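Local coordinates for protein diguanylate cyclase TpbB (Pseudomonas aeruginosa PAO1, PDB 7A7E) that condenses two GTP molecules into the second messenger cyclic-di-GMP through its magnesium-dependent GGDEF domain, as part of a signalling system important for biofilm formation, at residues Gln51-Phe56 with Val105-Leu110; Arg31-Gly36 with Ser92-Arg97. All coordinates share one frame; numbering follows the deposited sequence.

Contact 1. Residues Gln51-Phe56 with Val105-Leu110; sequences QLAVLF and VLLAPL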
ATOM      1  N   GLN A  51      15.816  -5.219  -8.679  1.00 80.00           N
ATOM      2  CA  GLN A  51      14.371  -5.338  -8.534  1.00 72.11           C
ATOM      3  C   GLN A  51      13.803  -4.266  -7.597  1.00 67.47           C
ATOM      4  O   GLN A  51      14.462  -3.850  -6.638  1.00 73.12           O
ATOM      5  CB  GLN A  51      14.035  -6.710  -7.957  1.00 66.41           C
ATOM      6  CG  GLN A  51      13.885  -7.803  -8.996  1.00 63.11           C
ATOM      7  CD  GLN A  51      13.215  -8.999  -8.367  1.00 72.68           C
ATOM      8  OE1 GLN A  51      13.664  -9.530  -7.344  1.00 72.87           O
ATOM      9  NE2 GLN A  51      12.107  -9.416  -8.961  1.00 73.63           N
ATOM     10  N   LEU A  52      12.558  -3.843  -7.873  1.00 55.79           N
ATOM     11  CA  LEU A  52      11.783  -3.035  -6.941  1.00 51.45           C
ATOM     12  C   LEU A  52      10.315  -3.473  -6.909  1.00 51.43           C
ATOM     13  O   LEU A  52       9.852  -4.193  -7.789  1.00 54.12           O
ATOM     14  CB  LEU A  52      11.944  -1.541  -7.257  1.00 45.37           C
ATOM     15  CG  LEU A  52      11.420  -1.022  -8.592  1.00 43.67           C
ATOM     16  CD1 LEU A  52       9.914  -0.812  -8.553  1.00 44.08           C
ATOM     17  CD2 LEU A  52      12.089   0.301  -8.891  1.00 45.86           C
ATOM     18  N   ALA A  53       9.578  -3.040  -5.878  1.00 50.52           N
ATOM     19  CA  ALA A  53       8.173  -3.412  -5.756  1.00 47.90           C
ATOM     20  C   ALA A  53       7.303  -2.195  -5.437  1.00 48.54           C
ATOM     21  O   ALA A  53       7.716  -1.297  -4.699  1.00 53.79           O
ATOM     22  CB  ALA A  53       7.996  -4.505  -4.723  1.00 44.23           C
ATOM     23  N   VAL A  54       6.085  -2.190  -6.000  1.00 45.32           N
ATOM     24  CA  VAL A  54       5.063  -1.224  -5.626  1.00 41.09           C
ATOM     25  C   VAL A  54       3.939  -1.947  -4.882  1.00 43.68           C
ATOM     26  O   VAL A  54       3.417  -2.968  -5.336  1.00 47.43           O
ATOM     27  CB  VAL A  54       4.503  -0.443  -6.827  1.00 37.57           C
ATOM     28  CG1 VAL A  54       3.619   0.701  -6.366  1.00 38.92           C
ATOM     29  CG2 VAL A  54       5.597   0.093  -7.720  1.00 39.65           C
ATOM     30  N   LEU A  55       3.574  -1.380  -3.733  1.00 42.46           N
ATOM     31  CA  LEU A  55       2.471  -1.861  -2.927  1.00 40.06           C
ATOM     32  C   LEU A  55       1.357  -0.821  -2.962  1.00 40.71           C
ATOM     33  O   LEU A  55       1.578   0.352  -2.681  1.00 43.54           O
ATOM     34  CB  LEU A  55       2.994  -2.044  -1.502  1.00 39.30           C
ATOM     35  CG  LEU A  55       3.485  -3.444  -1.130  1.00 40.26           C
ATOM     36  CD1 LEU A  55       4.401  -4.037  -2.184  1.00 33.84           C
ATOM     37  CD2 LEU A  55       4.172  -3.429   0.227  1.00 39.52           C
ATOM     38  N   PHE A  56       0.151  -1.272  -3.308  1.00 45.65           N
ATOM     39  CA  PHE A  56      -1.054  -0.467  -3.185  1.00 46.72           C
ATOM     40  C   PHE A  56      -1.883  -0.971  -2.001  1.00 48.12           C
ATOM     41  O   PHE A  56      -2.280  -2.145  -1.974  1.00 42.59           O
ATOM     42  CB  PHE A  56      -1.857  -0.546  -4.480  1.00 46.33           C
ATOM     43  CG  PHE A  56      -2.246   0.773  -5.097  1.00 48.36           C
ATOM     44  CD1 PHE A  56      -1.413   1.397  -6.022  1.00 48.30           C
ATOM     45  CD2 PHE A  56      -3.463   1.371  -4.781  1.00 48.90           C
ATOM     46  CE1 PHE A  56      -1.790   2.586  -6.632  1.00 48.94           C
ATOM     47  CE2 PHE A  56      -3.842   2.558  -5.388  1.00 50.04           C
ATOM     48  CZ  PHE A  56      -3.010   3.154  -6.320  1.00 51.96           C
ATOM     49  N   VAL A 105       3.235   2.449  -1.741  1.00 42.05           N
ATOM     50  CA  VAL A 105       4.474   2.133  -1.056  1.00 46.13           C
ATOM     51  C   VAL A 105       5.514   1.649  -2.056  1.00 48.84           C
ATOM     52  O   VAL A 105       5.263   0.687  -2.787  1.00 50.80           O
ATOM     53  CB  VAL A 105       4.262   1.068   0.031  1.00 46.80           C
ATOM     54  CG1 VAL A 105       5.605   0.531   0.520  1.00 45.19           C
ATOM     55  CG2 VAL A 105       3.408   1.591   1.180  1.00 45.14           C
ATOM     56  N   LEU A 106       6.693   2.288  -2.017  1.00 46.53           N
ATOM     57  CA  LEU A 106       7.794   1.941  -2.900  1.00 45.15           C
ATOM     58  C   LEU A 106       8.843   1.189  -2.102  1.00 44.01           C
ATOM     59  O   LEU A 106       9.304   1.717  -1.094  1.00 43.86           O
ATOM     60  CB  LEU A 106       8.406   3.219  -3.465  1.00 46.55           C
ATOM     61  CG  LEU A 106       9.705   2.982  -4.219  1.00 47.74           C
ATOM     62  CD1 LEU A 106       9.453   2.060  -5.394  1.00 53.11           C
ATOM     63  CD2 LEU A 106      10.297   4.294  -4.683  1.00 45.20           C
ATOM     64  N   LEU A 107       9.180  -0.029  -2.565  1.00 44.19           N
ATOM     65  CA  LEU A 107      10.158  -0.905  -1.926  1.00 42.41           C
ATOM     66  C   LEU A 107      11.346  -1.041  -2.864  1.00 44.47           C
ATOM     67  O   LEU A 107      11.312  -1.829  -3.807  1.00 46.57           O
ATOM     68  CB  LEU A 107       9.585  -2.305  -1.663  1.00 39.06           C
ATOM     69  CG  LEU A 107       8.441  -2.477  -0.656  1.00 40.01           C
ATOM     70  CD1 LEU A 107       8.272  -3.944  -0.277  1.00 39.47           C
ATOM     71  CD2 LEU A 107       8.635  -1.657   0.605  1.00 39.58           C
ATOM     72  N   ALA A 108      12.370  -0.231  -2.606  1.00 48.84           N
ATOM     73  CA  ALA A 108      13.567  -0.172  -3.425  1.00 50.27           C
ATOM     74  C   ALA A 108      14.745   0.034  -2.486  1.00 54.89           C
ATOM     75  O   ALA A 108      14.579   0.704  -1.473  1.00 59.50           O
ATOM     76  CB  ALA A 108      13.461   0.973  -4.398  1.00 46.62           C
ATOM     77  N   PRO A 109      15.922  -0.591  -2.725  1.00 57.46           N
ATOM     78  CA  PRO A 109      16.049  -1.706  -3.660  1.00 57.00           C
ATOM     79  C   PRO A 109      15.495  -2.974  -3.020  1.00 57.20           C
ATOM     80  O   PRO A 109      15.202  -3.010  -1.820  1.00 52.28           O
ATOM     81  CB  PRO A 109      17.566  -1.864  -3.733  1.00 58.47           C
ATOM     82  CG  PRO A 109      17.994  -1.522  -2.332  1.00 54.06           C
ATOM     83  CD  PRO A 109      17.205  -0.258  -2.091  1.00 56.97           C
ATOM     84  N   LEU A 110      15.380  -4.015  -3.850  1.00 56.22           N
ATOM     85  CA  LEU A 110      14.763  -5.256  -3.427  1.00 53.11           C
ATOM     86  C   LEU A 110      15.678  -6.408  -3.804  1.00 54.00           C
ATOM     87  O   LEU A 110      16.115  -6.499  -4.956  1.00 53.30           O
ATOM     88  CB  LEU A 110      13.447  -5.399  -4.196  1.00 53.79           C
ATOM     89  CG  LEU A 110      12.640  -6.669  -3.975  1.00 49.63           C
ATOM     90  CD1 LEU A 110      12.219  -6.709  -2.517  1.00 54.51           C
ATOM     91  CD2 LEU A 110      11.418  -6.725  -4.881  1.00 47.00           C
TER

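Contact 2. Residues Arg31-Gly36 with Ser92-Arg97; sequences RAFFEG and SDLVAR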
ATOM      1  N   ARG A  31       0.801  11.562  -4.302  1.00 56.83           N
ATOM      2  CA  ARG A  31       1.052  10.755  -5.480  1.00 60.15           C
ATOM      3  C   ARG A  31       2.130  11.398  -6.356  1.00 62.51           C
ATOM      4  O   ARG A  31       3.028  10.700  -6.818  1.00 64.73           O
ATOM      5  CB  ARG A  31      -0.254  10.483  -6.231  1.00 65.33           C
ATOM      6  CG  ARG A  31      -0.050   9.845  -7.596  1.00 70.45           C
ATOM      7  CD  ARG A  31      -1.333   9.846  -8.393  1.00 78.42           C
ATOM      8  NE  ARG A  31      -2.269   8.892  -7.814  1.00 84.50           N
ATOM      9  CZ  ARG A  31      -2.432   7.648  -8.253  1.00 84.87           C
ATOM     10  NH1 ARG A  31      -1.729   7.212  -9.290  1.00 70.32           N
ATOM     11  NH2 ARG A  31      -3.307   6.853  -7.662  1.00 85.24           N
ATOM     12  N   ALA A  32       2.041  12.723  -6.563  1.00 63.28           N
ATOM     13  CA  ALA A  32       2.939  13.458  -7.448  1.00 53.11           C
ATOM     14  C   ALA A  32       4.379  13.141  -7.083  1.00 54.60           C
ATOM     15  O   ALA A  32       5.200  12.846  -7.949  1.00 58.41           O
ATOM     16  CB  ALA A  32       2.694  14.936  -7.338  1.00 45.72           C
ATOM     17  N   PHE A  33       4.646  13.189  -5.777  1.00 57.92           N
ATOM     18  CA  PHE A  33       5.947  12.883  -5.216  1.00 58.59           C
ATOM     19  C   PHE A  33       6.277  11.430  -5.525  1.00 56.59           C
ATOM     20  O   PHE A  33       7.329  11.126  -6.100  1.00 57.24           O
ATOM     21  CB  PHE A  33       5.908  13.076  -3.695  1.00 60.52           C
ATOM     22  CG  PHE A  33       7.268  13.198  -3.071  1.00 58.95           C
ATOM     23  CD1 PHE A  33       7.986  12.064  -2.734  1.00 62.35           C
ATOM     24  CD2 PHE A  33       7.848  14.441  -2.862  1.00 65.31           C
ATOM     25  CE1 PHE A  33       9.253  12.167  -2.182  1.00 61.11           C
ATOM     26  CE2 PHE A  33       9.114  14.547  -2.308  1.00 65.10           C
ATOM     27  CZ  PHE A  33       9.812  13.408  -1.974  1.00 64.03           C
ATOM     28  N   PHE A  34       5.325  10.561  -5.164  1.00 51.61           N
ATOM     29  CA  PHE A  34       5.515   9.127  -5.249  1.00 50.67           C
ATOM     30  C   PHE A  34       5.895   8.729  -6.673  1.00 54.09           C
ATOM     31  O   PHE A  34       6.766   7.884  -6.869  1.00 56.75           O
ATOM     32  CB  PHE A  34       4.278   8.386  -4.745  1.00 49.19           C
ATOM     33  CG  PHE A  34       4.462   6.892  -4.644  1.00 54.41           C
ATOM     34  CD1 PHE A  34       4.225   6.069  -5.741  1.00 56.43           C
ATOM     35  CD2 PHE A  34       4.890   6.304  -3.461  1.00 56.65           C
ATOM     36  CE1 PHE A  34       4.407   4.697  -5.651  1.00 54.69           C
ATOM     37  CE2 PHE A  34       5.070   4.931  -3.367  1.00 56.10           C
ATOM     38  CZ  PHE A  34       4.817   4.129  -4.460  1.00 57.40           C
ATOM     39  N   GLU A  35       5.253   9.353  -7.661  1.00 52.69           N
ATOM     40  CA  GLU A  35       5.478   8.973  -9.040  1.00 59.01           C
ATOM     41  C   GLU A  35       6.905   9.328  -9.446  1.00 62.08           C
ATOM     42  O   GLU A  35       7.558   8.559 -10.153  1.00 65.27           O
ATOM     43  CB  GLU A  35       4.463   9.663  -9.944  1.00 70.62           C
ATOM     44  CG  GLU A  35       3.033   9.306  -9.600  1.00 94.49           C
ATOM     45  CD  GLU A  35       2.045   9.426 -10.748  1.00108.87           C
ATOM     46  OE1 GLU A  35       2.437   9.992 -11.795  1.00106.31           O
ATOM     47  OE2 GLU A  35       0.887   8.940 -10.594  1.00118.41           O
ATOM     48  N   GLY A  36       7.379  10.499  -9.000  1.00 59.34           N
ATOM     49  CA  GLY A  36       8.689  10.960  -9.426  1.00 57.50           C
ATOM     50  C   GLY A  36       9.761  10.028  -8.879  1.00 56.38           C
ATOM     51  O   GLY A  36      10.607   9.509  -9.615  1.00 54.02           O
ATOM     52  N   SER A  92      14.989   3.286   3.171  1.00 51.50           N
ATOM     53  CA  SER A  92      15.163   3.444   1.741  1.00 46.67           C
ATOM     54  C   SER A  92      13.812   3.426   1.008  1.00 47.66           C
ATOM     55  O   SER A  92      13.695   3.989  -0.085  1.00 49.07           O
ATOM     56  CB  SER A  92      16.163   2.422   1.263  1.00 46.02           C
ATOM     57  OG  SER A  92      15.697   1.089   1.439  1.00 54.59           O
ATOM     58  N   ASP A  93      12.790   2.830   1.650  1.00 41.66           N
ATOM     59  CA  ASP A  93      11.442   2.651   1.132  1.00 41.27           C
ATOM     60  C   ASP A  93      10.620   3.927   1.303  1.00 42.15           C
ATOM     61  O   ASP A  93      11.023   4.820   2.028  1.00 45.76           O
ATOM     62  CB  ASP A  93      10.754   1.497   1.856  1.00 41.22           C
ATOM     63  CG  ASP A  93      11.500   0.181   1.719  1.00 47.69           C
ATOM     64  OD1 ASP A  93      12.048  -0.094   0.613  1.00 50.68           O
ATOM     65  OD2 ASP A  93      11.535  -0.564   2.719  1.00 49.69           O
ATOM     66  N   LEU A  94       9.453   4.013   0.648  1.00 43.81           N
ATOM     67  CA  LEU A  94       8.685   5.247   0.646  1.00 43.34           C
ATOM     68  C   LEU A  94       7.201   4.927   0.791  1.00 46.11           C
ATOM     69  O   LEU A  94       6.712   4.034   0.103  1.00 48.08           O
ATOM     70  CB  LEU A  94       8.932   5.937  -0.695  1.00 44.57           C
ATOM     71  CG  LEU A  94       8.164   7.230  -0.951  1.00 46.93           C
ATOM     72  CD1 LEU A  94       8.569   8.284   0.056  1.00 54.04           C
ATOM     73  CD2 LEU A  94       8.397   7.771  -2.347  1.00 50.95           C
ATOM     74  N   VAL A  95       6.508   5.666   1.678  1.00 44.28           N
ATOM     75  CA  VAL A  95       5.056   5.662   1.756  1.00 45.16           C
ATOM     76  C   VAL A  95       4.528   7.027   1.343  1.00 47.20           C
ATOM     77  O   VAL A  95       4.928   8.042   1.910  1.00 51.62           O
ATOM     78  CB  VAL A  95       4.530   5.387   3.170  1.00 47.14           C
ATOM     79  CG1 VAL A  95       3.107   4.871   3.111  1.00 46.29           C
ATOM     80  CG2 VAL A  95       5.416   4.443   3.949  1.00 50.04           C
ATOM     81  N   ALA A  96       3.601   7.022   0.381  1.00 48.82           N
ATOM     82  CA  ALA A  96       2.788   8.182   0.057  1.00 46.27           C
ATOM     83  C   ALA A  96       1.336   7.840   0.356  1.00 49.81           C
ATOM     84  O   ALA A  96       0.953   6.667   0.405  1.00 50.36           O
ATOM     85  CB  ALA A  96       2.942   8.586  -1.391  1.00 43.05           C
ATOM     86  N   ARG A  97       0.546   8.891   0.570  1.00 55.05           N
ATOM     87  CA  ARG A  97      -0.884   8.752   0.741  1.00 56.54           C
ATOM     88  C   ARG A  97      -1.494   9.171  -0.583  1.00 58.45           C
ATOM     89  O   ARG A  97      -1.258  10.279  -1.063  1.00 71.57           O
ATOM     90  CB  ARG A  97      -1.344   9.602   1.931  1.00 61.61           C
ATOM     91  CG  ARG A  97      -2.851   9.715   2.108  1.00 69.23           C
ATOM     92  CD  ARG A  97      -3.192  10.108   3.530  1.00 71.24           C
ATOM     93  NE  ARG A  97      -4.100  11.229   3.774  1.00 75.23           N
ATOM     94  CZ  ARG A  97      -5.412  11.119   3.972  1.00 76.52           C
ATOM     95  NH1 ARG A  97      -6.143  12.188   4.232  1.00 79.43           N
ATOM     96  NH2 ARG A  97      -6.000   9.941   3.903  1.00 76.37           N
TER

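Contact 1. Residues Gln51-Phe56 with Val105-Leu110
L55 and V105 face each other across two neighbouring antiparallel strands in the mixed central sheet of the GGDEF domain, the tight end of this contact. They form a hydrogen-bonded pair. L55 N reaches V105 O at 2.8 Å in a nearly straight bond, N-H...O 170°, while the return bond from V105 N to L55 O is more bent. The two CB atoms meet at 3.7 Å. Next along, A53 and L107 pair in the same way, L107 N to A53 O at 2.9 Å and A53 N to L107 O at 3.0 Å. A53, L55, V105 and L107 carry their side chains on one face of the sheet, where L55 and L107 cross obliquely; L89 covers V105 and L107 there. V54 and L106, the non-hydrogen-bonded pair between, turn to the other face, where L106 meets F34 of helix 31-47. With CG anti to the backbone N (chi1 171°), L106 brings its CD1 back toward the neighbouring strand, 3.8 Å from A53 O.

Regularity is lost toward Q51 and L110. The chain turns a corner at P109, which follows a cis peptide bond and is exposed, and A108 and Q51 are partly exposed. A weak, bent bond links L110 N to Q51 O, N-H...O 125°. The L110 side chain is nevertheless buried: it lies along strand 51-59 on the face that carries A53, its CD2 4.1 Å from the methyl CB of A53.

Contact 2. Residues Arg31-Gly36 with Ser92-Arg97
This is an apolar helix-on-sheet contact: F34 and F33, in the first turn of helix 31-47, rest on L94 and A96 of strand 94-99, an outermost strand of the central GGDEF sheet. Helix and strand run roughly antiparallel, with their short axes 147° apart and 7.7 Å at closest approach. F34 gives the helix side most of its buried surface. Its CG stands anti to the backbone N (chi1 -173°), which carries the ring from the helix onto the sheet. The A96 methyl sits at the root of this side chain, its CB 3.6 Å from F34 CB, and approaches the ring obliquely. Farther out, F34 CD2 meets L94 CD2 at 4.0 Å, the two side chains sliding past each other in opposite directions. The ring also turns an edge to the strand backbone: F34 CE2 is 3.9 Å from L94 O, with the oxygen near the ring plane.

L94 reaches F33 as well. Its CD2 lies at the edge of that ring, 4.3 Å from F33 CD1. The burial is uneven, for F34 and A96 are buried while F33 is exposed and L94 partly so. Beyond the strand, F34 continues onto A104 and L106 of strand 102-110 and onto L161 of helix 157-174, tying the helix to more than the sheet edge.

Charged groups keep to the margins. R31 forms a long, weak salt bridge within the helix to E35, and R97 has a salt bridge from NE to D23, outside the two segments. No hydrogen bond or salt bridge joins the two segments, so the fit depends on side-chain shape and apolar burial; L94 O already takes the backbone N-H of L106, and the C-H edge of F34 can probably add at most a slight attraction.

How the contacts relate
Contacts 1 and 2 share one sheet, contact 2 adding the helix that packs on it; their centres are 10 Å apart, and they join where strand 102-110 runs beside strand 94-99. L106 N and L94 O, 2.7 Å apart, probably form a hydrogen bond linking the two; S92 OG and A108 O, at 3.1 Å, probably form another where strand 102-110 nears P109. L106 also touches F34, so one leucine serves the strand pairing of contact 1 and the helix packing of contact 2. Contact 1 lies away from the annotated sites. Contact 2 runs toward the metal: the R97 side chain is about 6 Å from that of D101, a magnesium ligand and predicted proton acceptor, and about 11 Å from the bound magnesium ion.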